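Local coordinates for protein prolyl-tRNA synthetase (Giardia lamblia ATCC 50803, PDB 3IAL) that probably attaches L-proline to tRNA(Pro) at the expense of ATP, and is seen here with prolyl-adenylate bound, at residues 376-380 with 391-395; 483-489 with 511-517. All blocks are in the same frame, centred on the assembly; numbering follows the deposited sequence.

Contact 1: 376-380 with 391-395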
# COMPACT_ATOMS: atom_id res chain seq x y z
N GLY B 376 42.47 3.18 -11.18
CA GLY B 376 41.70 2.37 -10.23
C GLY B 376 40.77 3.18 -9.32
O GLY B 376 40.39 2.71 -8.24
N GLN B 377 40.38 4.37 -9.76
CA GLN B 377 39.56 5.28 -8.95
C GLN B 377 38.23 5.58 -9.63
O GLN B 377 38.08 5.41 -10.85
CB GLN B 377 40.30 6.60 -8.71
CG GLN B 377 41.75 6.47 -8.22
CD GLN B 377 41.87 5.91 -6.81
OE1 GLN B 377 41.01 6.15 -5.95
NE2 GLN B 377 42.95 5.18 -6.56
N CYS B 378 37.27 6.02 -8.82
CA CYS B 378 36.06 6.67 -9.32
C CYS B 378 35.75 7.88 -8.44
O CYS B 378 36.32 8.03 -7.36
CB CYS B 378 34.88 5.70 -9.33
SG CYS B 378 34.34 5.17 -7.70
N ILE B 379 34.87 8.75 -8.91
CA ILE B 379 34.52 9.96 -8.20
C ILE B 379 33.12 9.81 -7.63
O ILE B 379 32.18 9.51 -8.36
CB ILE B 379 34.59 11.19 -9.13
CG1 ILE B 379 36.01 11.33 -9.71
CG2 ILE B 379 34.22 12.46 -8.38
CD1 ILE B 379 36.24 10.47 -10.95
N VAL B 380 33.01 10.01 -6.31
CA VAL B 380 31.75 9.90 -5.60
C VAL B 380 31.40 11.26 -4.99
O VAL B 380 32.18 11.82 -4.23
CB VAL B 380 31.82 8.82 -4.49
CG1 VAL B 380 30.49 8.69 -3.78
CG2 VAL B 380 32.24 7.48 -5.07
N ARG B 391 34.64 13.00 -3.48
CA ARG B 391 35.52 11.98 -2.91
C ARG B 391 36.10 11.11 -4.02
O ARG B 391 35.37 10.59 -4.87
CB ARG B 391 34.76 11.08 -1.93
CG ARG B 391 34.32 11.78 -0.65
CD ARG B 391 32.93 12.40 -0.76
NE ARG B 391 32.34 12.58 0.57
CZ ARG B 391 32.23 13.74 1.22
NH1 ARG B 391 32.63 14.88 0.67
NH2 ARG B 391 31.68 13.75 2.43
N VAL B 392 37.42 10.97 -4.01
CA VAL B 392 38.09 10.00 -4.85
C VAL B 392 38.19 8.71 -4.05
O VAL B 392 38.82 8.67 -3.00
CB VAL B 392 39.48 10.50 -5.28
CG1 VAL B 392 40.20 9.46 -6.12
CG2 VAL B 392 39.35 11.81 -6.06
N ILE B 393 37.54 7.66 -4.54
CA ILE B 393 37.51 6.38 -3.86
C ILE B 393 37.96 5.33 -4.85
O ILE B 393 37.45 5.29 -5.98
CB ILE B 393 36.08 6.01 -3.38
CG1 ILE B 393 35.43 7.17 -2.64
CG2 ILE B 393 36.13 4.77 -2.49
CD1 ILE B 393 34.13 6.78 -1.91
N PRO B 394 38.94 4.49 -4.46
CA PRO B 394 39.35 3.37 -5.31
C PRO B 394 38.17 2.48 -5.66
O PRO B 394 37.29 2.30 -4.83
CB PRO B 394 40.36 2.62 -4.43
CG PRO B 394 40.94 3.67 -3.56
CD PRO B 394 39.82 4.64 -3.29
N ILE B 395 38.14 1.95 -6.88
CA ILE B 395 37.05 1.10 -7.33
C ILE B 395 36.98 -0.16 -6.49
O ILE B 395 35.89 -0.62 -6.15
CB ILE B 395 37.18 0.74 -8.83
CG1 ILE B 395 36.97 1.98 -9.71
CG2 ILE B 395 36.15 -0.33 -9.23
CD1 ILE B 395 37.12 1.71 -11.19
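Gly376 ends helix 370-374 as the C-prime residue of a Schellman motif. Its O accepts a hydrogen bond from Ile395 N at 2.7 Å, so this helix end meets the start of helix 395-399, where Pro394 is the N-cap. Gln377 and Pro394 form a non-hydrogen-bonded antiparallel pair. The Gln377 side chain folds back (m,m) and lays OE1 over the proline, 3.3 Å from Pro394 CD. Cys378 and Ile393 form a hydrogen-bonded pair: Cys378 N to Ile393 O is 2.9 Å and Ile393 N to Cys378 O is 3.1 Å. Ile379 shares the more open face with Val392. Val380 and Arg391 close the ladder with two 2.8 Å bonds, Val380 N to Arg391 O and Arg391 N to Val380 O. Val380 CG2 packs on Ile393 CD1 at 3.7 Å. This is a beta hairpin in the anticodon-binding domain. Strand 391-394 is outermost in the five-stranded mixed sheet, strand 364-369 flanks 377-382 on its other side, and Val398 of helix 395-399 packs on Cys378 and Ile393.

Contact 2: 483-489 with 511-517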
# COMPACT_ATOMS: atom_id res chain seq x y z
N SER B 483 -1.08 37.37 13.85
CA SER B 483 -1.57 36.17 13.16
C SER B 483 -0.91 34.87 13.63
O SER B 483 -0.96 33.85 12.93
CB SER B 483 -1.44 36.32 11.64
OG SER B 483 -2.02 37.53 11.21
N ALA B 484 -0.32 34.89 14.82
CA ALA B 484 0.27 33.69 15.41
C ALA B 484 -0.68 33.14 16.44
O ALA B 484 -1.45 33.88 17.07
CB ALA B 484 1.62 34.00 16.04
N GLU B 485 -0.63 31.83 16.63
CA GLU B 485 -1.51 31.20 17.60
C GLU B 485 -0.73 30.42 18.63
O GLU B 485 0.37 29.93 18.37
CB GLU B 485 -2.51 30.29 16.90
CG GLU B 485 -1.91 29.11 16.18
CD GLU B 485 -2.94 28.42 15.30
OE1 GLU B 485 -3.60 29.13 14.51
OE2 GLU B 485 -3.09 27.18 15.42
N ILE B 486 -1.30 30.31 19.82
CA ILE B 486 -0.72 29.49 20.86
C ILE B 486 -0.97 28.03 20.46
O ILE B 486 -2.11 27.61 20.33
CB ILE B 486 -1.30 29.79 22.23
CG1 ILE B 486 -1.03 31.25 22.62
CG2 ILE B 486 -0.71 28.85 23.27
CD1 ILE B 486 -1.65 31.67 23.95
N ARG B 487 0.12 27.30 20.26
CA ARG B 487 0.07 25.93 19.77
C ARG B 487 -0.04 24.93 20.90
O ARG B 487 -0.78 23.95 20.79
CB ARG B 487 1.33 25.62 18.96
CG ARG B 487 1.48 26.52 17.75
CD ARG B 487 0.35 26.32 16.74
NE ARG B 487 0.57 25.17 15.89
CZ ARG B 487 -0.18 24.85 14.84
NH1 ARG B 487 -1.23 25.59 14.51
NH2 ARG B 487 0.12 23.78 14.10
N GLY B 488 0.71 25.17 21.97
CA GLY B 488 0.63 24.34 23.16
C GLY B 488 1.90 24.38 24.00
O GLY B 488 2.78 25.24 23.79
N HIS B 489 1.99 23.45 24.94
CA HIS B 489 3.15 23.32 25.79
C HIS B 489 3.62 21.87 25.81
O HIS B 489 2.87 20.97 25.46
CB HIS B 489 2.82 23.80 27.21
CG HIS B 489 2.02 22.83 28.01
ND1 HIS B 489 0.67 22.62 27.80
CD2 HIS B 489 2.37 22.00 29.02
CE1 HIS B 489 0.23 21.70 28.64
NE2 HIS B 489 1.24 21.31 29.40
N TYR B 511 5.69 26.50 29.79
CA TYR B 511 6.17 27.29 28.65
C TYR B 511 5.28 27.00 27.45
O TYR B 511 5.23 25.87 26.95
CB TYR B 511 7.63 26.96 28.31
CG TYR B 511 8.57 27.12 29.47
CD1 TYR B 511 9.04 28.37 29.84
CD2 TYR B 511 8.98 26.02 30.21
CE1 TYR B 511 9.90 28.52 30.93
CE2 TYR B 511 9.83 26.15 31.28
CZ TYR B 511 10.29 27.40 31.64
OH TYR B 511 11.14 27.51 32.71
N MET B 512 4.56 28.02 27.00
CA MET B 512 3.75 27.89 25.80
C MET B 512 4.62 28.17 24.59
O MET B 512 5.67 28.83 24.70
CB MET B 512 2.55 28.84 25.83
CG MET B 512 1.40 28.36 26.68
SD MET B 512 0.75 26.77 26.11
CE MET B 512 -0.73 26.64 27.11
N TYR B 513 4.18 27.63 23.45
CA TYR B 513 4.79 27.88 22.16
C TYR B 513 3.77 28.49 21.22
O TYR B 513 2.67 27.94 21.03
CB TYR B 513 5.31 26.59 21.54
CG TYR B 513 6.50 25.99 22.24
CD1 TYR B 513 7.78 26.12 21.71
CD2 TYR B 513 6.35 25.26 23.41
CE1 TYR B 513 8.87 25.55 22.33
CE2 TYR B 513 7.43 24.68 24.04
CZ TYR B 513 8.69 24.82 23.50
OH TYR B 513 9.78 24.26 24.12
N CYS B 514 4.14 29.62 20.62
CA CYS B 514 3.27 30.35 19.73
C CYS B 514 3.92 30.35 18.34
O CYS B 514 5.15 30.39 18.24
CB CYS B 514 3.11 31.79 20.25
SG CYS B 514 2.64 33.00 19.05
N ALA B 515 3.10 30.31 17.30
CA ALA B 515 3.59 30.32 15.92
C ALA B 515 2.48 30.59 14.90
O ALA B 515 1.30 30.36 15.17
CB ALA B 515 4.26 28.99 15.58
N LYS B 516 2.90 31.07 13.73
CA LYS B 516 2.06 31.10 12.55
C LYS B 516 1.96 29.68 12.01
O LYS B 516 2.98 28.99 11.88
CB LYS B 516 2.67 31.97 11.45
CG LYS B 516 2.39 33.44 11.56
CD LYS B 516 2.53 34.08 10.19
CE LYS B 516 2.29 35.57 10.21
NZ LYS B 516 1.84 36.05 8.87
N SER B 517 0.75 29.27 11.67
CA SER B 517 0.49 27.91 11.24
C SER B 517 0.11 27.89 9.77
O SER B 517 -0.38 28.89 9.25
CB SER B 517 -0.66 27.34 12.06
OG SER B 517 -0.93 26.00 11.71
O HOH W 1 -0.32 23.42 10.69
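Arg487 takes an m,m,m conformation that curls its side chain back along its own strand, so that NH1 forms a salt bridge with Glu485 OE2 at 2.6 Å. Glu485 reaches this position with chi1 p and chi2 t. Ser517 OG lies 2.8 Å from Arg487 NH1, and a water donates to Ser517 OG at 2.8 Å while only weakly bound to Arg487 NH2. Arg487 NE makes a second salt bridge, to Asp227. The side chain of Arg487 lies about 8 Å from the bound prolyl-adenylate (PR8). Backbone bonds tie the strands antiparallel, Glu485 N to Ala515 O at 2.8 Å and Ala515 N to Glu485 O at 3.0 Å. A classic beta bulge follows: Arg487 and Gly488 both face Tyr513, with Arg487 N to Tyr513 O at 2.7 Å and Tyr513 N to Gly488 O at 2.8 Å. Gly488 has backbone angles that would jam a CB against the preceding carbonyl. These strands belong to the C-terminal domain of ProRS, and strand 485-489 also pairs with 207-211 of the catalytic region. Ile486 (m,t) meets Met512 (m,m), CG2 to SD 3.8 Å. Met512 SD also lies 3.8 Å from His489 CB. On the same face as Ile486, Cys514 SG touches Ala484 CB at 3.3 Å. Tyr513 sends its OH to Glu493, and Tyr511 its OH to Glu499.

Overall arrangement
The chain first passes through the class II core sequence range, then through the anticodon-binding range. There contact 1 closes a beta hairpin, with ten residues between its segments, two of them still strand. After helix 416-438 the chain enters the C-terminal region. Contact 2 then closes a connection of 21 residues, nearly all without helix or strand. The two contacts are in series, so they neither nest nor cross. The centres of contact 1 and contact 2 are about 49 Å apart, on opposite sides of the chain's centre. The nearest atoms of contact 1 and contact 2 are about 32 Å apart. Contact 1 completes an edge of the anticodon-binding sheet. Contact 2 joins C-terminal strands that continue the catalytic sheet, through strand 207-211, near the bound prolyl-adenylate.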